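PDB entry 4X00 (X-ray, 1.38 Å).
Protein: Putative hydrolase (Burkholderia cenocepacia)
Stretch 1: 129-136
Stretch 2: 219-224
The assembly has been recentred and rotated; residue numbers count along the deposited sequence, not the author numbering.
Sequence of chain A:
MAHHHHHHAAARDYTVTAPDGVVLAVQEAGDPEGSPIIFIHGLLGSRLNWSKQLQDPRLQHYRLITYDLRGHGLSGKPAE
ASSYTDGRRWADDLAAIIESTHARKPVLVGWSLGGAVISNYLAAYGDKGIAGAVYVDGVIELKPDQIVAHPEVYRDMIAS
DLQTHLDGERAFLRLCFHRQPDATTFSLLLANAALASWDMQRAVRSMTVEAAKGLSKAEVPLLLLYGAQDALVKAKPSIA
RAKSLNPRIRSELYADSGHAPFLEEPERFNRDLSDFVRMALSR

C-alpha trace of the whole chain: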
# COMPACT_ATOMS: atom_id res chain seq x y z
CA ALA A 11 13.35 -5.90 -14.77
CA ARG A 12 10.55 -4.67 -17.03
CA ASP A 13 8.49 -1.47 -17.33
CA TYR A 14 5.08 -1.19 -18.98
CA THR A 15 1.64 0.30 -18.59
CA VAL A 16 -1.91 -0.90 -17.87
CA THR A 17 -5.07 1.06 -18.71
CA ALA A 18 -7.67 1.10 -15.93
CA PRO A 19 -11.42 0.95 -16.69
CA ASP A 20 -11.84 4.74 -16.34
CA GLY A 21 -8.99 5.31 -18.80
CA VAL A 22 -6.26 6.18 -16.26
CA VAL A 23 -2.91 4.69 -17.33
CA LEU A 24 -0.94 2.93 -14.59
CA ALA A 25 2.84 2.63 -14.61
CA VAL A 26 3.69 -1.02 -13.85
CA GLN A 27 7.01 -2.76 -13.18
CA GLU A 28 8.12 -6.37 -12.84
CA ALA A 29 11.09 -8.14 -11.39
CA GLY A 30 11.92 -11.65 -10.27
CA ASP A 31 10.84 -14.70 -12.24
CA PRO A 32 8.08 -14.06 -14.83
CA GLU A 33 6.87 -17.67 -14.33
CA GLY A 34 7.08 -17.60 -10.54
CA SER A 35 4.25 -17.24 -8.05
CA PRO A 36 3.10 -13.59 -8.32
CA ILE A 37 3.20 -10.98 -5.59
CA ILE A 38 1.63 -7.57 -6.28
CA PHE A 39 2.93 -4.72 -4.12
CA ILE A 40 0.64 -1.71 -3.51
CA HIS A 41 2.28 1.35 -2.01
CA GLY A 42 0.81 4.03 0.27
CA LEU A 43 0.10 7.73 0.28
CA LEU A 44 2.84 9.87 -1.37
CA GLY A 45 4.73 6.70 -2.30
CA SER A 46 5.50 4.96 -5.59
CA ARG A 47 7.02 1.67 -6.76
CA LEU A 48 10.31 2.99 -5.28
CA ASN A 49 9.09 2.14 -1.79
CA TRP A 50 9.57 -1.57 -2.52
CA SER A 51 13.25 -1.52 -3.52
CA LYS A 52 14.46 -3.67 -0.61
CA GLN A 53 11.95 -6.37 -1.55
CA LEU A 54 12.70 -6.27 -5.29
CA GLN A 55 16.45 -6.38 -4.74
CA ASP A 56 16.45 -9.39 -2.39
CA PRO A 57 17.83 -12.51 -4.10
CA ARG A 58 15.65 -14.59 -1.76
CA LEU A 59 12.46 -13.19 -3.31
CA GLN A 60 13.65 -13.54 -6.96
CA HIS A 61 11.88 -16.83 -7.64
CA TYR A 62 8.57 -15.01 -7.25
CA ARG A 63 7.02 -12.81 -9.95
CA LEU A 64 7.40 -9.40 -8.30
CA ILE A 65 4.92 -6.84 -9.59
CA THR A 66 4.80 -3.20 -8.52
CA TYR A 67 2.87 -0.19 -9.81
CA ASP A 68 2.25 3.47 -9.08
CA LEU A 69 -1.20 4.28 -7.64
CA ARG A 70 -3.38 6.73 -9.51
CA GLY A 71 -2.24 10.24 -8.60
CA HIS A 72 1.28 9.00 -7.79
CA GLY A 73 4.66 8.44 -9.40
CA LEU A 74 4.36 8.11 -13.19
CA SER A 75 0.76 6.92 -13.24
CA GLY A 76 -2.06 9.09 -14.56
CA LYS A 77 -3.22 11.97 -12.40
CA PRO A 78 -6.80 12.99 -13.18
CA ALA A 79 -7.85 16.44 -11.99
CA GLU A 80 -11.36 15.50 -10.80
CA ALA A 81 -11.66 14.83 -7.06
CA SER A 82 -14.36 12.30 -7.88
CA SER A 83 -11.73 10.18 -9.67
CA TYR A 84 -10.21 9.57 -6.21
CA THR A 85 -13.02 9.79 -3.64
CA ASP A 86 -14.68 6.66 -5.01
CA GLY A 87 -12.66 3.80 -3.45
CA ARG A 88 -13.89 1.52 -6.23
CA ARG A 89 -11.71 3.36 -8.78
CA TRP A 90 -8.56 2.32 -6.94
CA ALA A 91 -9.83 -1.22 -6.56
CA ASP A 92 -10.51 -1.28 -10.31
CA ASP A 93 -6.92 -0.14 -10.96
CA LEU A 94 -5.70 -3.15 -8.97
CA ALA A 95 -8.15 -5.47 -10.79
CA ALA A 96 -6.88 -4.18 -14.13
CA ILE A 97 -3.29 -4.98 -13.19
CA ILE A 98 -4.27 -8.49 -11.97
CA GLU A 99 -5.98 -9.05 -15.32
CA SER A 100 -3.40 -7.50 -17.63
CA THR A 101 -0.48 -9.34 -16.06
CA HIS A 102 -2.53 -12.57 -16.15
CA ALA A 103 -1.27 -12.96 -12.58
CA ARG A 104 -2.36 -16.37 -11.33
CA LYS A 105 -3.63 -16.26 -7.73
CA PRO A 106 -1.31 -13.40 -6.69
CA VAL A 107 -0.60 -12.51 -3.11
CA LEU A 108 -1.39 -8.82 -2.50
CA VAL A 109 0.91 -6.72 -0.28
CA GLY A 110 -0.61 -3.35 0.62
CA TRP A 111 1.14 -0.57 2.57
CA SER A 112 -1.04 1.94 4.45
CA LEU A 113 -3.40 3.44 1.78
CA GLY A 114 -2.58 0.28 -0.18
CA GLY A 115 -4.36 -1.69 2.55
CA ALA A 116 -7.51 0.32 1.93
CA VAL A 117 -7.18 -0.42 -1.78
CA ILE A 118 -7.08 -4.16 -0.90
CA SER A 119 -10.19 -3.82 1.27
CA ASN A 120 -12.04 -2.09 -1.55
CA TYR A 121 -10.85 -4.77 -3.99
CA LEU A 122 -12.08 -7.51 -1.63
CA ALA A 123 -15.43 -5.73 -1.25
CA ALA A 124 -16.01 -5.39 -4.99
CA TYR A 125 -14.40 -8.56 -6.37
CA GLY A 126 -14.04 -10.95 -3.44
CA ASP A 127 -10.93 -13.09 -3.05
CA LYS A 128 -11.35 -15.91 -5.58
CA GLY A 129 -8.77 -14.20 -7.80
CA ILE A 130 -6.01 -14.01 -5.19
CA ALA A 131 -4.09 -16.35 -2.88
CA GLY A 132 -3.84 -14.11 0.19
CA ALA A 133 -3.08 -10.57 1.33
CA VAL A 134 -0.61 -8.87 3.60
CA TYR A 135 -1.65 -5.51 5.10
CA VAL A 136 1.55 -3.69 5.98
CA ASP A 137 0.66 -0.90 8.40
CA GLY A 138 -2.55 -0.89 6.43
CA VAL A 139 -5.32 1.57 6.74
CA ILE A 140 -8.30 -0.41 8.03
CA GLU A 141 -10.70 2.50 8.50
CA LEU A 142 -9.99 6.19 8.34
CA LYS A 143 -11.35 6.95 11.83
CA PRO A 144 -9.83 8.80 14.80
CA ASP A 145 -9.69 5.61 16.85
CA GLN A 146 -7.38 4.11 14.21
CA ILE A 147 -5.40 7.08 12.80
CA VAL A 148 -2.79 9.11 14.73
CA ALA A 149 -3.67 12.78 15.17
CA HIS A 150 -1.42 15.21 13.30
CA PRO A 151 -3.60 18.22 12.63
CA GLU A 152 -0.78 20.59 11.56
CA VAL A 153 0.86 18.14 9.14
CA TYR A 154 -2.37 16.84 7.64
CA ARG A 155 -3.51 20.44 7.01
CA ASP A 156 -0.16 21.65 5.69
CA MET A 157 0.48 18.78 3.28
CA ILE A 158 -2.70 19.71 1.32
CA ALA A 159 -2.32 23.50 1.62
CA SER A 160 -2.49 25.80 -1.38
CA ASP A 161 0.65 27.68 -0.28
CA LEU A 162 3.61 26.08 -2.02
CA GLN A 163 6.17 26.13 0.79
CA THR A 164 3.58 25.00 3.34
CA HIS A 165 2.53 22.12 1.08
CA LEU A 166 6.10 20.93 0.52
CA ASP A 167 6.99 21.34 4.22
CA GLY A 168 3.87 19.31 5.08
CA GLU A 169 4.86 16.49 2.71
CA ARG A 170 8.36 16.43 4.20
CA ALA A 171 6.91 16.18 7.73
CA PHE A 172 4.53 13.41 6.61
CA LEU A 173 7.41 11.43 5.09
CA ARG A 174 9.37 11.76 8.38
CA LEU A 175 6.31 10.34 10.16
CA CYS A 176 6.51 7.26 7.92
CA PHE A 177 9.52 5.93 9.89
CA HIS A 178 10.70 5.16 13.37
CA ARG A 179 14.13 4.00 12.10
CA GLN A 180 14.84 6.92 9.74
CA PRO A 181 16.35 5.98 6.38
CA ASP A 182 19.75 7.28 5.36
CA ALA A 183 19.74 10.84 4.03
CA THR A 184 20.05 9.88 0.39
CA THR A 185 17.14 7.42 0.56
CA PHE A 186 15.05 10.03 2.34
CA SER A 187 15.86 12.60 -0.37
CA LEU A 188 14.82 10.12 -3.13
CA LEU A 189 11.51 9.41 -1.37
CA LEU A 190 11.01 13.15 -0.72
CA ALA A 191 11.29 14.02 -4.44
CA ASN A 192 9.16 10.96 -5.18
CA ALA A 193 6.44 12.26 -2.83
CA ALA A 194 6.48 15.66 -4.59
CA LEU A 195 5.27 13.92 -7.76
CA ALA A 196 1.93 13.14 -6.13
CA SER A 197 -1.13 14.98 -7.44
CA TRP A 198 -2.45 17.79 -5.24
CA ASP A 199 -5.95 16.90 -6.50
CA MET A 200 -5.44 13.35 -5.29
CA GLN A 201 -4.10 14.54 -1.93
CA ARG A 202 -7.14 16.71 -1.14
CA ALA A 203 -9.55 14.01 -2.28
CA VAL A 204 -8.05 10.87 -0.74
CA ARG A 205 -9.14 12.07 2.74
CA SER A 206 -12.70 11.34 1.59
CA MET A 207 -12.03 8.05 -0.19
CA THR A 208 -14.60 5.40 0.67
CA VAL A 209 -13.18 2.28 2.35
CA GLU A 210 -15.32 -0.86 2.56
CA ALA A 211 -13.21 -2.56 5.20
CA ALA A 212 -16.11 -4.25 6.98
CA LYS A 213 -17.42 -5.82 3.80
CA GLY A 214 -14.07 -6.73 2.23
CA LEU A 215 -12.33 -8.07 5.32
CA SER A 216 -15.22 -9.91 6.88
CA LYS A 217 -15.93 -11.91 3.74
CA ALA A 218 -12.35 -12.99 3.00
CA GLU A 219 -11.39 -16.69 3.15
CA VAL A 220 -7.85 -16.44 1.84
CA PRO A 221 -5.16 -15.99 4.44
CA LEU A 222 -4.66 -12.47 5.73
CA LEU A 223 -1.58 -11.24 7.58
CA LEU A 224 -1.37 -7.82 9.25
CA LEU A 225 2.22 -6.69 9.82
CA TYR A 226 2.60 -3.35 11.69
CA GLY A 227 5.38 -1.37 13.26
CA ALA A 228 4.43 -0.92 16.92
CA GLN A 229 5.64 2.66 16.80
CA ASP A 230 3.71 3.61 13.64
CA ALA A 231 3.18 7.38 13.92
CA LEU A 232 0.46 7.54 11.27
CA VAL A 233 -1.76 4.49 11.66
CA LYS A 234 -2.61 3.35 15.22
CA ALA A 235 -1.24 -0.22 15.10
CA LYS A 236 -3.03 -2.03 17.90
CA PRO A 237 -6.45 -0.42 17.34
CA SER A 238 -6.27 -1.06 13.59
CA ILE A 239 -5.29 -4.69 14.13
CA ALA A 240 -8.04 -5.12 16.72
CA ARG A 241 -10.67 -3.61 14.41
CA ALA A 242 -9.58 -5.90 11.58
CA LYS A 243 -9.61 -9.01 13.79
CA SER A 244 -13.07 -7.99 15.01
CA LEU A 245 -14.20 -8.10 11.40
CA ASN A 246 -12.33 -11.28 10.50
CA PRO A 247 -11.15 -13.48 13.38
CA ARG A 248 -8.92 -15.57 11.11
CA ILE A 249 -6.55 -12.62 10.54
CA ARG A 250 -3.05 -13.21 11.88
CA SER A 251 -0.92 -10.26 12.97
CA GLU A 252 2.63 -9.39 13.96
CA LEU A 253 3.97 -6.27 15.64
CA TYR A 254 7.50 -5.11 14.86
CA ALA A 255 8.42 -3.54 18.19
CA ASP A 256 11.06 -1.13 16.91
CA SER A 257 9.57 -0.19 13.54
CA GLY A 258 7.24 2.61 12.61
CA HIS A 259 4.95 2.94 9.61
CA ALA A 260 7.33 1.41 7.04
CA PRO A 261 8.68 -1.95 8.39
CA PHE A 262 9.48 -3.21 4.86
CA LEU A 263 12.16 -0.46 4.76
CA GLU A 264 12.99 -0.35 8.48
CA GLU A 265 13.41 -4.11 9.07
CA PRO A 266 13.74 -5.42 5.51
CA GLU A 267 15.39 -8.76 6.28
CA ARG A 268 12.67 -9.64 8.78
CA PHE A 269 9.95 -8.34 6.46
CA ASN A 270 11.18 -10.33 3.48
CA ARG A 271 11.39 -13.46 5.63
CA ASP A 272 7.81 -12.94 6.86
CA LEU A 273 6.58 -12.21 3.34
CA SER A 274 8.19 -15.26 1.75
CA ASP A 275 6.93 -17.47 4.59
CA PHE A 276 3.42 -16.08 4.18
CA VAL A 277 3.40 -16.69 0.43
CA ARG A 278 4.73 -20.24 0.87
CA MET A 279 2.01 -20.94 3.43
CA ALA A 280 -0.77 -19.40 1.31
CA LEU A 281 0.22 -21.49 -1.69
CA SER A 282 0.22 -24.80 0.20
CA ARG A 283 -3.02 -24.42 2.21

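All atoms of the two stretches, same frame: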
# COMPACT_ATOMS: atom_id res chain seq x y z
N GLY A 129 -9.87 -14.47 -6.89
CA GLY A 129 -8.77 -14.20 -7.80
C GLY A 129 -7.39 -14.05 -7.17
O GLY A 129 -6.42 -13.78 -7.86
N ILE A 130 -7.29 -14.20 -5.85
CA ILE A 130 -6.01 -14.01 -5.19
C ILE A 130 -5.73 -15.18 -4.25
O ILE A 130 -6.61 -15.96 -3.96
CB ILE A 130 -5.97 -12.65 -4.41
CG1 ILE A 130 -6.95 -12.64 -3.22
CG2 ILE A 130 -6.21 -11.48 -5.37
CD1 ILE A 130 -6.75 -11.47 -2.25
N ALA A 131 -4.49 -15.27 -3.77
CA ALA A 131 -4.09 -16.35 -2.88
C ALA A 131 -4.02 -15.92 -1.42
O ALA A 131 -3.99 -16.76 -0.54
CB ALA A 131 -2.73 -16.91 -3.32
N GLY A 132 -3.99 -14.62 -1.16
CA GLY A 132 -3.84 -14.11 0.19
C GLY A 132 -3.50 -12.62 0.13
O GLY A 132 -3.23 -12.09 -0.95
N ALA A 133 -3.46 -11.97 1.29
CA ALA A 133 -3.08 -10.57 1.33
C ALA A 133 -2.34 -10.26 2.61
O ALA A 133 -2.69 -10.78 3.67
CB ALA A 133 -4.31 -9.67 1.20
N VAL A 134 -1.34 -9.41 2.48
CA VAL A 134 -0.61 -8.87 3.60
C VAL A 134 -0.90 -7.37 3.70
O VAL A 134 -0.66 -6.63 2.73
CB VAL A 134 0.91 -9.07 3.44
CG1 VAL A 134 1.64 -8.54 4.68
CG2 VAL A 134 1.24 -10.56 3.20
N TYR A 135 -1.46 -6.93 4.82
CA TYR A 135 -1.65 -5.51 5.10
C TYR A 135 -0.42 -5.07 5.88
O TYR A 135 -0.19 -5.56 6.98
CB TYR A 135 -2.89 -5.24 5.93
CG TYR A 135 -4.20 -5.31 5.19
CD1 TYR A 135 -4.60 -6.45 4.48
CD2 TYR A 135 -5.10 -4.24 5.25
CE1 TYR A 135 -5.82 -6.50 3.81
CE2 TYR A 135 -6.32 -4.29 4.57
CZ TYR A 135 -6.67 -5.41 3.87
OH TYR A 135 -7.87 -5.45 3.22
N VAL A 136 0.36 -4.17 5.31
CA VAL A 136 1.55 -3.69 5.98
C VAL A 136 1.27 -2.30 6.52
O VAL A 136 1.15 -1.34 5.75
CB VAL A 136 2.73 -3.65 5.02
CG1 VAL A 136 4.00 -3.32 5.84
CG2 VAL A 136 2.82 -4.97 4.24
N GLU A 219 -11.77 -15.33 2.72
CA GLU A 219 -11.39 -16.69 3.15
C GLU A 219 -9.91 -16.95 2.96
O GLU A 219 -9.33 -17.83 3.60
CB GLU A 219 -12.17 -17.76 2.39
CG GLU A 219 -13.55 -17.95 2.89
CD GLU A 219 -13.55 -18.46 4.30
OE1 GLU A 219 -12.98 -19.56 4.54
OE2 GLU A 219 -14.12 -17.77 5.17
N VAL A 220 -9.29 -16.24 2.03
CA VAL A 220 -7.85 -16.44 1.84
C VAL A 220 -7.12 -15.98 3.08
O VAL A 220 -7.64 -15.17 3.86
CB VAL A 220 -7.29 -15.69 0.61
CG1 VAL A 220 -7.95 -16.24 -0.66
CG2 VAL A 220 -7.50 -14.18 0.75
N PRO A 221 -5.89 -16.46 3.27
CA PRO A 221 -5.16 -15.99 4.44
C PRO A 221 -4.86 -14.49 4.38
O PRO A 221 -4.54 -13.92 3.32
CB PRO A 221 -3.86 -16.80 4.39
CG PRO A 221 -4.14 -17.98 3.52
CD PRO A 221 -5.15 -17.48 2.51
N LEU A 222 -4.96 -13.88 5.55
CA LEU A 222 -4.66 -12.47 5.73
C LEU A 222 -3.65 -12.32 6.86
O LEU A 222 -3.82 -12.87 7.96
CB LEU A 222 -5.93 -11.69 6.07
CG LEU A 222 -7.03 -11.69 5.02
CD1 LEU A 222 -8.26 -11.00 5.58
CD2 LEU A 222 -6.54 -11.00 3.75
N LEU A 223 -2.62 -11.52 6.59
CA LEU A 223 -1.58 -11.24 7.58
C LEU A 223 -1.46 -9.72 7.73
O LEU A 223 -1.35 -9.00 6.74
CB LEU A 223 -0.24 -11.84 7.13
CG LEU A 223 0.99 -11.49 7.99
CD1 LEU A 223 0.84 -12.03 9.41
CD2 LEU A 223 2.22 -12.07 7.32
N LEU A 224 -1.52 -9.24 8.96
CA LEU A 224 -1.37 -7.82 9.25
C LEU A 224 -0.03 -7.63 9.94
O LEU A 224 0.19 -8.17 11.03
CB LEU A 224 -2.50 -7.33 10.14
CG LEU A 224 -3.67 -6.72 9.36
CD1 LEU A 224 -4.31 -7.69 8.33
CD2 LEU A 224 -4.69 -6.17 10.37

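Two neighbouring strands of one sheet, far apart in sequence, run parallel here, their N-to-C directions 11° apart and their axes 4.7 Å apart at closest approach. The register is one to one: the CA atoms of Ala133 and Leu222 lie 5.0 Å apart, those of Val134 and Leu223 4.7 Å, and those of Tyr135 and Leu224 4.8 Å. Three backbone hydrogen bonds hold this pairing, in the staggered pattern typical of parallel strands, where one residue bonds to two partners that flank its opposite number. Ala133 N donates to Pro221 O (3.0 Å), and Ala133 O accepts from Leu223 N (3.0 Å), so Ala133 spans both sides of Leu222. Leu223 in turn uses its own carbonyl, with Tyr135 N donating to Leu223 O at 2.8 Å, the shortest of the three. Pro221 has no amide hydrogen to give, but its carbonyl still opens the ladder.

CA-H...O contacts accompany these bonds: Leu222 CA to Ala133 O at 3.3 Å, Val134 CA to Leu223 O at 3.2 Å, and, beyond the last of them, Leu224 CA to Tyr135 O at 3.4 Å. Ala133 O and Leu223 O thus each receive an amide and a CA-H from the opposing strand. At Gly132, CA lies 3.2 Å from Pro221 O; a CB in ideal position would come within 3.1 Å of that same oxygen, a tight fit that the bare glycine avoids.

Side chains alternate across the sheet. Ala133, Leu222, Tyr135 and Leu224 share one face, while Val134 and Leu223 occupy the other. On the first face, the small Ala133 CB meets Leu222 CD2 at 3.6 Å; Leu222, with chi1 m and chi2 t, brings its end nearer to the other strand than its CA-to-CB direction suggests. Leu224 does likewise, with chi1 at -95°, between wells, and its CD1 reaches Tyr135 CB at 3.7 Å. The same methyl approaches the Tyr135 ring obliquely, and Tyr135 OH is hydrogen-bonded elsewhere in the structure. Packing between the paired side chains is looser on the other face, where Val134 CG2 stands 4.4 Å from Leu223 CB.

Before the paired segment, Val220 points toward the first stretch and packs across its backbone: Val220 CG1 is 3.6 Å from Ile130 O, Val220 CB 3.7 Å from Ala131 O, and Val220 CG2 3.7 Å from Gly132 CA. Ile130 CD1 adds an apolar contact with Val220 CG2 at 4.1 Å, and Pro221 CD sits 3.3 Å from Ala131 O.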